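Local coordinates for protein AAR187Cp (Eremothecium gossypii, PDB 3ZIK) that is the fungal counterpart of Wapl and, as in its relatives, probably helps release cohesin from chromosomes, the piece described here being its helical Wap1 domain, at residues T147-L152 / Q180-D185; D246-L251 / A292-S297; N264-S269 / S320-L325. All blocks are in the same frame, centred on the assembly; numbering follows the deposited sequence.

Interaction 1 of 3, residues T147-L152 / Q180-D185; sequences TCEYAL and QLKDWD
Leu181 is the residue through which the segment 180-185, nearly all loop, meets the helix, and its two methyls divide the work. CD1 points at Leu152 and meets that side chain tip to tip, the two CD1 atoms 3.7 Å apart. CD2 lies beside Cys148, 3.7 Å from its SG, and also rests on the aliphatic part of Glu149, whose CG is 4.0 Å away. Cys148 and Leu152 stand one helical turn apart on the same side of the helix, with Glu149 next to them, so one branched side chain bridges the turn. The sulfur gets there because it is anti to the backbone N (chi1 166°). Lys182 follows at the edge: its CD comes within 4.3 Å of Glu149 OE1. The residue is poorly ordered, and Lys182 NZ stays 6.2 Å from Glu149 OE2, which is hydrogen-bonded to Asn146 ND2 instead. Farther on, one face of the Trp184 ring has Leu181 N 3.2 Å above it, toward the rim. This is an inter-helix loop packing on a helix of the all-helical Wap1 domain: it links helix 168-178 to helix 185-193; Leu152 also touches Thr186 and Leu190 of the latter, while Ala151 packs on helix 108-116.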
ATOM      1  N   THR A 147      -5.036 -15.017   3.839  1.00 28.06           N
ATOM      2  CA  THR A 147      -4.037 -15.003   2.863  1.00 32.60           C
ATOM      3  C   THR A 147      -3.902 -13.678   2.051  1.00 33.05           C
ATOM      4  O   THR A 147      -2.813 -13.402   1.518  1.00 32.81           O
ATOM      5  CB  THR A 147      -4.245 -16.250   2.043  1.00 34.64           C
ATOM      6  OG1 THR A 147      -3.095 -16.488   1.268  1.00 52.56           O
ATOM      7  CG2 THR A 147      -5.519 -16.098   1.226  1.00 26.81           C
ATOM      8  N   CYS A 148      -4.969 -12.863   1.986  1.00 30.60           N
ATOM      9  CA  CYS A 148      -4.897 -11.563   1.352  1.00 31.16           C
ATOM     10  C   CYS A 148      -3.844 -10.723   2.107  1.00 29.44           C
ATOM     11  O   CYS A 148      -2.919 -10.244   1.523  1.00 32.76           O
ATOM     12  CB  CYS A 148      -6.254 -10.886   1.356  1.00 35.07           C
ATOM     13  SG  CYS A 148      -6.318  -9.102   0.964  1.00 43.74           S
ATOM     14  N   GLU A 149      -3.946 -10.627   3.410  1.00 28.55           N
ATOM     15  CA  GLU A 149      -3.039  -9.814   4.163  1.00 31.53           C
ATOM     16  C   GLU A 149      -1.649 -10.376   4.220  1.00 28.36           C
ATOM     17  O   GLU A 149      -0.654  -9.610   4.112  1.00 28.73           O
ATOM     18  CB  GLU A 149      -3.554  -9.679   5.591  1.00 34.86           C
ATOM     19  CG  GLU A 149      -4.675  -8.644   5.747  1.00 46.86           C
ATOM     20  CD  GLU A 149      -5.217  -8.609   7.198  1.00 54.31           C
ATOM     21  OE1 GLU A 149      -4.654  -7.901   8.056  1.00 71.08           O
ATOM     22  OE2 GLU A 149      -6.180  -9.323   7.519  1.00 52.23           O
ATOM     23  N   TYR A 150      -1.567 -11.672   4.534  1.00 26.86           N
ATOM     24  CA  TYR A 150      -0.302 -12.349   4.552  1.00 27.11           C
ATOM     25  C   TYR A 150       0.451 -12.243   3.231  1.00 26.68           C
ATOM     26  O   TYR A 150       1.646 -11.958   3.266  1.00 30.22           O
ATOM     27  CB  TYR A 150      -0.389 -13.808   5.091  1.00 29.85           C
ATOM     28  CG  TYR A 150       0.648 -14.120   6.179  1.00 28.13           C
ATOM     29  CD1 TYR A 150       1.956 -13.532   6.128  1.00 29.14           C
ATOM     30  CD2 TYR A 150       0.342 -14.959   7.246  1.00 26.83           C
ATOM     31  CE1 TYR A 150       2.900 -13.782   7.109  1.00 28.22           C
ATOM     32  CE2 TYR A 150       1.284 -15.186   8.261  1.00 24.90           C
ATOM     33  CZ  TYR A 150       2.567 -14.604   8.177  1.00 29.51           C
ATOM     34  OH  TYR A 150       3.577 -14.846   9.117  1.00 29.94           O
ATOM     35  N   ALA A 151      -0.219 -12.416   2.088  1.00 25.65           N
ATOM     36  CA  ALA A 151       0.443 -12.351   0.771  1.00 26.55           C
ATOM     37  C   ALA A 151       0.907 -10.919   0.482  1.00 28.97           C
ATOM     38  O   ALA A 151       1.998 -10.746  -0.037  1.00 27.55           O
ATOM     39  CB  ALA A 151      -0.448 -12.841  -0.375  1.00 28.80           C
ATOM     40  N   LEU A 152       0.134  -9.903   0.857  1.00 25.77           N
ATOM     41  CA  LEU A 152       0.641  -8.502   0.661  1.00 27.18           C
ATOM     42  C   LEU A 152       1.865  -8.258   1.487  1.00 25.88           C
ATOM     43  O   LEU A 152       2.840  -7.624   1.012  1.00 28.94           O
ATOM     44  CB  LEU A 152      -0.425  -7.450   1.090  1.00 27.46           C
ATOM     45  CG  LEU A 152      -1.685  -7.463   0.204  1.00 27.21           C
ATOM     46  CD1 LEU A 152      -2.870  -6.815   0.949  1.00 29.37           C
ATOM     47  CD2 LEU A 152      -1.481  -6.729  -1.101  1.00 25.47           C
ATOM     48  N   GLN A 180     -11.953  -4.114   1.714  1.00 41.16           N
ATOM     49  CA  GLN A 180     -11.976  -3.518   3.022  1.00 42.73           C
ATOM     50  C   GLN A 180     -10.832  -4.143   3.848  1.00 48.29           C
ATOM     51  O   GLN A 180     -10.983  -5.176   4.496  1.00 53.92           O
ATOM     52  CB  GLN A 180     -13.304  -3.770   3.683  1.00 42.65           C
ATOM     53  CG  GLN A 180     -13.615  -2.660   4.636  1.00 55.15           C
ATOM     54  CD  GLN A 180     -14.873  -2.938   5.403  1.00 56.53           C
ATOM     55  OE1 GLN A 180     -14.892  -3.811   6.318  1.00 51.38           O
ATOM     56  NE2 GLN A 180     -15.949  -2.196   5.056  1.00 48.20           N
ATOM     57  N   LEU A 181      -9.661  -3.547   3.775  1.00 41.68           N
ATOM     58  CA  LEU A 181      -8.568  -4.045   4.594  1.00 43.36           C
ATOM     59  C   LEU A 181      -8.517  -3.250   5.876  1.00 36.99           C
ATOM     60  O   LEU A 181      -8.947  -2.129   5.915  1.00 38.53           O
ATOM     61  CB  LEU A 181      -7.243  -3.965   3.833  1.00 44.11           C
ATOM     62  CG  LEU A 181      -7.108  -5.065   2.760  1.00 49.59           C
ATOM     63  CD1 LEU A 181      -5.879  -4.826   1.887  1.00 44.15           C
ATOM     64  CD2 LEU A 181      -7.058  -6.428   3.432  1.00 50.44           C
ATOM     65  N   LYS A 182      -8.012  -3.867   6.932  1.00 49.33           N
ATOM     66  CA  LYS A 182      -7.727  -3.201   8.209  1.00 52.49           C
ATOM     67  C   LYS A 182      -6.805  -2.009   7.990  1.00 52.15           C
ATOM     68  O   LYS A 182      -7.003  -0.957   8.568  1.00 56.67           O
ATOM     69  CB  LYS A 182      -7.053  -4.184   9.192  1.00 59.97           C
ATOM     70  CG  LYS A 182      -7.979  -5.227   9.820  1.00 77.77           C
ATOM     71  CD  LYS A 182      -7.274  -6.002  10.935  1.00 89.85           C
ATOM     72  CE  LYS A 182      -8.089  -7.208  11.413  1.00 90.39           C
ATOM     73  NZ  LYS A 182      -9.282  -6.829  12.230  1.00 91.05           N
ATOM     74  N   ASP A 183      -5.791  -2.195   7.155  1.00 49.39           N
ATOM     75  CA  ASP A 183      -4.813  -1.179   6.896  1.00 48.79           C
ATOM     76  C   ASP A 183      -4.491  -1.105   5.392  1.00 48.35           C
ATOM     77  O   ASP A 183      -4.195  -2.122   4.756  1.00 38.72           O
ATOM     78  CB  ASP A 183      -3.552  -1.525   7.694  1.00 65.27           C
ATOM     79  CG  ASP A 183      -2.568  -0.379   7.750  1.00 76.82           C
ATOM     80  OD1 ASP A 183      -3.007   0.778   7.580  1.00 82.37           O
ATOM     81  OD2 ASP A 183      -1.361  -0.634   7.973  1.00 88.59           O
ATOM     82  N   TRP A 184      -4.531   0.093   4.819  1.00 34.92           N
ATOM     83  CA  TRP A 184      -4.244   0.221   3.404  1.00 34.20           C
ATOM     84  C   TRP A 184      -2.794   0.460   3.024  1.00 30.18           C
ATOM     85  O   TRP A 184      -2.435   0.315   1.864  1.00 31.69           O
ATOM     86  CB  TRP A 184      -5.107   1.314   2.822  1.00 35.32           C
ATOM     87  CG  TRP A 184      -6.550   0.887   2.735  1.00 39.36           C
ATOM     88  CD1 TRP A 184      -7.619   1.392   3.453  1.00 36.90           C
ATOM     89  CD2 TRP A 184      -7.116  -0.207   1.920  1.00 39.23           C
ATOM     90  NE1 TRP A 184      -8.770   0.762   3.110  1.00 40.11           N
ATOM     91  CE2 TRP A 184      -8.549  -0.196   2.183  1.00 41.14           C
ATOM     92  CE3 TRP A 184      -6.600  -1.138   1.005  1.00 40.33           C
ATOM     93  CZ2 TRP A 184      -9.408  -1.118   1.599  1.00 39.90           C
ATOM     94  CZ3 TRP A 184      -7.496  -2.044   0.391  1.00 45.56           C
ATOM     95  CH2 TRP A 184      -8.862  -2.036   0.696  1.00 37.82           C
ATOM     96  N   ASP A 185      -1.961   0.835   3.982  1.00 32.63           N
ATOM     97  CA  ASP A 185      -0.519   1.187   3.733  1.00 32.62           C
ATOM     98  C   ASP A 185       0.212   0.202   2.896  1.00 32.13           C
ATOM     99  O   ASP A 185       0.866   0.613   1.929  1.00 33.82           O
ATOM    100  CB  ASP A 185       0.233   1.349   5.045  1.00 35.70           C
ATOM    101  CG  ASP A 185      -0.430   2.391   5.934  1.00 51.43           C
ATOM    102  OD1 ASP A 185      -0.793   3.473   5.394  1.00 48.25           O
ATOM    103  OD2 ASP A 185      -0.587   2.132   7.152  1.00 56.49           O
TER

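Interaction 2 of 3, residues D246-L251 / A292-S297; sequences DLLPSL and ATTAAS
Pro249 is at the centre of this mainly apolar contact, and the exposed methyl of Ala296 closes one side of it. That methyl sits against the CB-CG edge of the proline ring, 3.8 Å from Pro249 CB, and the chain then runs on close by, placing Ser297 N 3.7 Å from that same CB. Ser297 adds its own CB, which lies 3.8 Å from Pro249 CA. The backbones come close here, with 4.1 Å between the CA atoms of Pro249 and Ser297, consistent with the small side chains at this point.

Leu248 makes the neighbouring half of the contact. Its CD1 reaches the CB of Ala292 at 3.9 Å, whereas the root of the side chain, CB, faces the methyl of Thr294, with CG2 4.1 Å away. That methyl is anti to the carbonyl carbon of its own residue, which turns it toward the leucine.

The next shell concerns the path of the loop. An inverse gamma turn centred on Thr293 bends the chain between Ala292 and Thr294, and both of these flanking residues direct their CB atoms at the helix. Beyond it, Thr294 O accepts a hydrogen bond from Thr298 OG1 as residues 295-297 take up helical backbone angles.

Within the all-helical Wap1 domain, this is again a connecting loop laid against a helix: Pro249 lies on helix 248-261, and the loop belongs to the link from helix 272-289 to helix 304-313. Leu248 and Leu251 also pack on Phe211 of helix 201-215, which thus joins the same cluster.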
ATOM      1  N   ASP A 246     -13.166  13.445 -17.125  1.00 52.45           N
ATOM      2  CA  ASP A 246     -14.555  13.454 -16.651  1.00 56.94           C
ATOM      3  C   ASP A 246     -14.712  13.157 -15.165  1.00 57.01           C
ATOM      4  O   ASP A 246     -15.765  13.445 -14.597  1.00 51.92           O
ATOM      5  CB  ASP A 246     -15.429  12.487 -17.452  1.00 64.41           C
ATOM      6  CG  ASP A 246     -15.722  12.995 -18.857  1.00 84.39           C
ATOM      7  OD1 ASP A 246     -15.950  14.219 -19.022  1.00 89.42           O
ATOM      8  OD2 ASP A 246     -15.714  12.173 -19.808  1.00 92.63           O
ATOM      9  N   LEU A 247     -13.693  12.566 -14.535  1.00 52.37           N
ATOM     10  CA  LEU A 247     -13.817  12.185 -13.116  1.00 53.43           C
ATOM     11  C   LEU A 247     -13.346  13.310 -12.190  1.00 48.48           C
ATOM     12  O   LEU A 247     -13.760  13.413 -11.040  1.00 50.60           O
ATOM     13  CB  LEU A 247     -13.032  10.897 -12.815  1.00 54.77           C
ATOM     14  CG  LEU A 247     -13.533   9.492 -13.248  1.00 60.51           C
ATOM     15  CD1 LEU A 247     -15.039   9.464 -13.490  1.00 53.61           C
ATOM     16  CD2 LEU A 247     -12.761   8.936 -14.434  1.00 57.64           C
ATOM     17  N   LEU A 248     -12.460  14.137 -12.717  1.00 47.73           N
ATOM     18  CA  LEU A 248     -11.724  15.138 -11.966  1.00 44.15           C
ATOM     19  C   LEU A 248     -12.614  16.070 -11.132  1.00 49.04           C
ATOM     20  O   LEU A 248     -12.335  16.279  -9.944  1.00 46.42           O
ATOM     21  CB  LEU A 248     -10.869  15.909 -12.928  1.00 39.50           C
ATOM     22  CG  LEU A 248      -9.789  15.037 -13.535  1.00 40.12           C
ATOM     23  CD1 LEU A 248      -8.781  15.906 -14.331  1.00 38.18           C
ATOM     24  CD2 LEU A 248      -9.041  14.300 -12.416  1.00 40.99           C
ATOM     25  N   PRO A 249     -13.736  16.553 -11.710  1.00 53.92           N
ATOM     26  CA  PRO A 249     -14.571  17.461 -10.897  1.00 50.11           C
ATOM     27  C   PRO A 249     -15.138  16.839  -9.640  1.00 49.62           C
ATOM     28  O   PRO A 249     -15.249  17.507  -8.610  1.00 54.12           O
ATOM     29  CB  PRO A 249     -15.702  17.868 -11.861  1.00 49.39           C
ATOM     30  CG  PRO A 249     -15.046  17.763 -13.223  1.00 54.28           C
ATOM     31  CD  PRO A 249     -14.223  16.491 -13.115  1.00 50.37           C
ATOM     32  N   SER A 250     -15.451  15.563  -9.673  1.00 44.24           N
ATOM     33  CA  SER A 250     -15.971  14.986  -8.459  1.00 43.61           C
ATOM     34  C   SER A 250     -14.840  14.729  -7.421  1.00 40.91           C
ATOM     35  O   SER A 250     -15.051  14.813  -6.213  1.00 38.26           O
ATOM     36  CB  SER A 250     -16.789  13.729  -8.789  1.00 43.34           C
ATOM     37  OG  SER A 250     -16.886  12.940  -7.624  1.00 56.46           O
ATOM     38  N   LEU A 251     -13.648  14.414  -7.909  1.00 37.47           N
ATOM     39  CA  LEU A 251     -12.487  14.209  -7.066  1.00 39.57           C
ATOM     40  C   LEU A 251     -12.095  15.522  -6.391  1.00 37.84           C
ATOM     41  O   LEU A 251     -11.872  15.553  -5.146  1.00 39.41           O
ATOM     42  CB  LEU A 251     -11.317  13.560  -7.854  1.00 36.65           C
ATOM     43  CG  LEU A 251      -9.998  13.380  -7.097  1.00 35.54           C
ATOM     44  CD1 LEU A 251     -10.328  12.481  -5.911  1.00 31.42           C
ATOM     45  CD2 LEU A 251      -9.009  12.689  -8.023  1.00 30.17           C
ATOM     46  N   ALA A 292      -5.124  20.717 -15.164  1.00 64.95           N
ATOM     47  CA  ALA A 292      -6.444  20.561 -15.735  1.00 66.50           C
ATOM     48  C   ALA A 292      -7.359  21.672 -15.270  1.00 73.70           C
ATOM     49  O   ALA A 292      -7.972  21.566 -14.211  1.00 74.06           O
ATOM     50  CB  ALA A 292      -7.022  19.205 -15.337  1.00 68.52           C
ATOM     51  N   THR A 293      -7.467  22.740 -16.053  1.00 84.02           N
ATOM     52  CA  THR A 293      -8.486  23.763 -15.787  1.00 84.47           C
ATOM     53  C   THR A 293      -9.843  23.168 -16.154  1.00 87.37           C
ATOM     54  O   THR A 293     -10.355  23.405 -17.244  1.00 91.89           O
ATOM     55  CB  THR A 293      -8.219  25.054 -16.603  1.00 93.87           C
ATOM     56  OG1 THR A 293      -6.829  25.407 -16.501  1.00 85.56           O
ATOM     57  CG2 THR A 293      -9.118  26.236 -16.123  1.00 84.63           C
ATOM     58  N   THR A 294     -10.401  22.353 -15.265  1.00 93.27           N
ATOM     59  CA  THR A 294     -11.703  21.743 -15.518  1.00 92.91           C
ATOM     60  C   THR A 294     -12.794  22.759 -15.212  1.00 93.09           C
ATOM     61  O   THR A 294     -12.723  23.456 -14.188  1.00 84.61           O
ATOM     62  CB  THR A 294     -11.945  20.429 -14.717  1.00100.91           C
ATOM     63  OG1 THR A 294     -11.511  20.578 -13.355  1.00 89.86           O
ATOM     64  CG2 THR A 294     -11.242  19.221 -15.381  1.00 98.38           C
ATOM     65  N   ALA A 295     -13.790  22.837 -16.105  1.00 94.67           N
ATOM     66  CA  ALA A 295     -14.897  23.822 -16.025  1.00 99.95           C
ATOM     67  C   ALA A 295     -15.852  23.599 -14.823  1.00109.04           C
ATOM     68  O   ALA A 295     -16.263  24.570 -14.164  1.00100.67           O
ATOM     69  CB  ALA A 295     -15.674  23.885 -17.349  1.00 84.12           C
ATOM     70  N   ALA A 296     -16.177  22.328 -14.541  1.00111.84           N
ATOM     71  CA  ALA A 296     -17.081  21.935 -13.436  1.00107.24           C
ATOM     72  C   ALA A 296     -16.455  22.023 -12.029  1.00108.72           C
ATOM     73  O   ALA A 296     -17.108  22.500 -11.086  1.00110.67           O
ATOM     74  CB  ALA A 296     -17.649  20.538 -13.680  1.00 91.54           C
ATOM     75  N   SER A 297     -15.200  21.560 -11.910  1.00105.33           N
ATOM     76  CA  SER A 297     -14.450  21.535 -10.636  1.00 94.33           C
ATOM     77  C   SER A 297     -14.368  22.930 -10.025  1.00 89.90           C
ATOM     78  O   SER A 297     -14.706  23.149  -8.857  1.00 87.20           O
ATOM     79  CB  SER A 297     -13.044  20.896 -10.818  1.00 80.32           C
ATOM     80  OG  SER A 297     -12.082  21.708 -11.506  1.00 69.11           O
TER

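Interaction 3 of 3, residues N264-S269 / S320-L325; sequences NNIVSS and SFVLQL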
ATOM      1  N   ASN A 264      -9.293  24.918   9.938  1.00 31.05           N
ATOM      2  CA  ASN A 264      -8.642  25.516  11.109  1.00 37.19           C
ATOM      3  C   ASN A 264      -7.176  25.045  11.308  1.00 35.90           C
ATOM      4  O   ASN A 264      -6.338  25.788  11.795  1.00 44.74           O
ATOM      5  CB  ASN A 264      -9.503  25.257  12.363  1.00 34.11           C
ATOM      6  CG  ASN A 264     -10.756  26.121  12.380  1.00 44.20           C
ATOM      7  OD1 ASN A 264     -10.804  27.144  11.686  1.00 45.13           O
ATOM      8  ND2 ASN A 264     -11.768  25.737  13.175  1.00 43.87           N
ATOM      9  N   ASN A 265      -6.901  23.833  10.882  1.00 33.62           N
ATOM     10  CA  ASN A 265      -5.547  23.224  10.938  1.00 40.93           C
ATOM     11  C   ASN A 265      -4.544  23.697   9.893  1.00 35.09           C
ATOM     12  O   ASN A 265      -3.351  23.440  10.035  1.00 36.61           O
ATOM     13  CB  ASN A 265      -5.647  21.684  10.873  1.00 36.47           C
ATOM     14  CG  ASN A 265      -6.291  21.084  12.115  1.00 42.86           C
ATOM     15  OD1 ASN A 265      -5.595  20.608  13.016  1.00 61.03           O
ATOM     16  ND2 ASN A 265      -7.601  21.120  12.186  1.00 40.80           N
ATOM     17  N   ILE A 266      -5.018  24.390   8.859  1.00 33.48           N
ATOM     18  CA  ILE A 266      -4.123  24.932   7.809  1.00 30.91           C
ATOM     19  C   ILE A 266      -3.029  25.858   8.335  1.00 33.55           C
ATOM     20  O   ILE A 266      -1.859  25.676   8.013  1.00 33.30           O
ATOM     21  CB  ILE A 266      -4.906  25.636   6.637  1.00 35.69           C
ATOM     22  CG1 ILE A 266      -5.698  24.577   5.865  1.00 33.11           C
ATOM     23  CG2 ILE A 266      -3.930  26.326   5.623  1.00 31.09           C
ATOM     24  CD1 ILE A 266      -6.884  25.056   5.063  1.00 35.99           C
ATOM     25  N   VAL A 267      -3.389  26.860   9.129  1.00 31.84           N
ATOM     26  CA  VAL A 267      -2.399  27.815   9.599  1.00 31.22           C
ATOM     27  C   VAL A 267      -1.384  27.130  10.524  1.00 35.27           C
ATOM     28  O   VAL A 267      -0.130  27.294  10.405  1.00 32.71           O
ATOM     29  CB  VAL A 267      -3.067  29.009  10.360  1.00 36.58           C
ATOM     30  CG1 VAL A 267      -1.980  29.839  11.072  1.00 39.08           C
ATOM     31  CG2 VAL A 267      -3.784  29.919   9.378  1.00 34.87           C
ATOM     32  N   SER A 268      -1.936  26.369  11.457  1.00 33.05           N
ATOM     33  CA  SER A 268      -1.178  25.774  12.559  1.00 38.42           C
ATOM     34  C   SER A 268      -1.854  24.438  13.015  1.00 35.47           C
ATOM     35  O   SER A 268      -3.072  24.360  13.281  1.00 33.87           O
ATOM     36  CB  SER A 268      -0.997  26.820  13.710  1.00 39.64           C
ATOM     37  OG  SER A 268      -0.314  26.241  14.811  1.00 53.31           O
ATOM     38  N   SER A 269      -1.058  23.369  13.049  1.00 36.08           N
ATOM     39  CA  SER A 269      -1.560  22.060  13.444  1.00 35.28           C
ATOM     40  C   SER A 269      -0.520  21.391  14.312  1.00 39.70           C
ATOM     41  O   SER A 269       0.668  21.320  13.924  1.00 31.40           O
ATOM     42  CB  SER A 269      -1.799  21.206  12.200  1.00 29.81           C
ATOM     43  OG  SER A 269      -2.165  19.867  12.537  1.00 30.97           O
ATOM     44  N   SER A 320       3.589  27.760   8.059  1.00 40.50           N
ATOM     45  CA  SER A 320       3.735  26.291   7.952  1.00 34.82           C
ATOM     46  C   SER A 320       3.810  25.857   6.500  1.00 31.98           C
ATOM     47  O   SER A 320       3.392  26.567   5.639  1.00 31.09           O
ATOM     48  CB  SER A 320       2.575  25.589   8.648  1.00 36.54           C
ATOM     49  OG  SER A 320       1.325  25.947   8.024  1.00 37.23           O
ATOM     50  N   PHE A 321       4.384  24.690   6.242  1.00 31.96           N
ATOM     51  CA  PHE A 321       4.408  24.103   4.946  1.00 33.57           C
ATOM     52  C   PHE A 321       2.957  23.908   4.383  1.00 30.90           C
ATOM     53  O   PHE A 321       2.778  24.009   3.172  1.00 28.13           O
ATOM     54  CB  PHE A 321       5.170  22.720   4.973  1.00 29.45           C
ATOM     55  CG  PHE A 321       5.281  22.051   3.602  1.00 31.69           C
ATOM     56  CD1 PHE A 321       6.032  22.633   2.577  1.00 30.68           C
ATOM     57  CD2 PHE A 321       4.607  20.868   3.323  1.00 32.47           C
ATOM     58  CE1 PHE A 321       6.113  22.037   1.313  1.00 31.99           C
ATOM     59  CE2 PHE A 321       4.688  20.254   2.047  1.00 30.54           C
ATOM     60  CZ  PHE A 321       5.437  20.826   1.046  1.00 31.71           C
ATOM     61  N   VAL A 322       1.993  23.564   5.263  1.00 28.55           N
ATOM     62  CA  VAL A 322       0.591  23.230   4.885  1.00 29.87           C
ATOM     63  C   VAL A 322      -0.045  24.527   4.334  1.00 26.60           C
ATOM     64  O   VAL A 322      -0.580  24.518   3.233  1.00 28.30           O
ATOM     65  CB  VAL A 322      -0.242  22.718   6.081  1.00 32.40           C
ATOM     66  CG1 VAL A 322      -1.770  22.826   5.817  1.00 28.60           C
ATOM     67  CG2 VAL A 322       0.142  21.278   6.369  1.00 38.15           C
ATOM     68  N   LEU A 323       0.127  25.631   5.064  1.00 26.19           N
ATOM     69  CA  LEU A 323      -0.273  26.950   4.630  1.00 26.84           C
ATOM     70  C   LEU A 323       0.354  27.402   3.292  1.00 30.08           C
ATOM     71  O   LEU A 323      -0.373  27.910   2.441  1.00 29.15           O
ATOM     72  CB  LEU A 323      -0.081  27.996   5.737  1.00 29.63           C
ATOM     73  CG  LEU A 323      -0.441  29.442   5.360  1.00 31.99           C
ATOM     74  CD1 LEU A 323      -1.954  29.446   4.940  1.00 29.25           C
ATOM     75  CD2 LEU A 323      -0.203  30.370   6.557  1.00 32.17           C
ATOM     76  N   GLN A 324       1.655  27.172   3.082  1.00 29.74           N
ATOM     77  CA  GLN A 324       2.337  27.531   1.818  1.00 28.79           C
ATOM     78  C   GLN A 324       1.750  26.725   0.692  1.00 29.47           C
ATOM     79  O   GLN A 324       1.542  27.251  -0.414  1.00 26.23           O
ATOM     80  CB  GLN A 324       3.878  27.255   1.875  1.00 29.12           C
ATOM     81  CG  GLN A 324       4.549  28.160   2.892  1.00 30.79           C
ATOM     82  CD  GLN A 324       6.025  27.831   3.096  1.00 34.79           C
ATOM     83  OE1 GLN A 324       6.408  26.675   3.248  1.00 36.44           O
ATOM     84  NE2 GLN A 324       6.867  28.872   3.136  1.00 35.27           N
ATOM     85  N   LEU A 325       1.531  25.427   0.940  1.00 26.46           N
ATOM     86  CA  LEU A 325       0.871  24.564  -0.056  1.00 28.27           C
ATOM     87  C   LEU A 325      -0.570  25.033  -0.340  1.00 25.52           C
ATOM     88  O   LEU A 325      -0.987  25.113  -1.465  1.00 27.45           O
ATOM     89  CB  LEU A 325       0.884  23.117   0.415  1.00 31.31           C
ATOM     90  CG  LEU A 325       1.161  21.950  -0.533  1.00 41.11           C
ATOM     91  CD1 LEU A 325       2.398  22.117  -1.396  1.00 39.65           C
ATOM     92  CD2 LEU A 325       1.397  20.768   0.400  1.00 46.87           C
TER
HETATM   93  O   HOH W   1       1.448  28.956   9.398  1.00 47.99           O
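A buried contact between a short, weakly bonded helical turn at 264-267 and the start of helix 321-336 combines apolar packing with a polar junction at the N-cap residue Ser320. Ile266 supplies the largest single share of the surface: its CG2, anti to the backbone N, lies 3.8 Å from Leu323 CD1, and the two side chains cross at about a right angle. Val322 CG1 lies 3.6 Å from Ile266 O. Ser320 OG caps the helix by accepting from Leu323 N at 3.2 Å with an N-H...O angle of 163°. The same OG lies 3.1 Å from Val267 O and 3.2 Å from Ile266 O, two acceptors competing for its one proton. A water gives Val267 O a further link, donating to it and accepting from Ser320 N at 2.8 Å. An alanine in place of Ser320 is likely to leave Leu323 N without its cap and Val267 O and Ile266 O without the hydroxyl they face. Around this pair, Val267 and Leu323 both touch Pro316 in the preceding loop, Val322 packs on Ile279 of helix 272-289, and Leu325 reaches Phe356 of helix 343-358 and Ile367 of helix 367-375.

In the fold
All three contacts belong to one all-helical Wap1 domain, and each brings a loop or short turn against a helix. Interaction 1 lies near the middle of the chain, about 9 Å from its centre, whereas interactions 2 and 3 each lie about 26 Å from it. Interaction 1 closes before the others open, and its centre is about 31 Å from that of interaction 2 and 32 Å from that of interaction 3. The latter two interleave, their segments alternating as 246-251, 264-269, 292-297 and 320-325; helices 248-261 and 264-267 are consecutive. Their centres are about 25 Å apart and their nearest atoms about 15 Å. In sequence, helix 272-289 falls between the first and second segments of both.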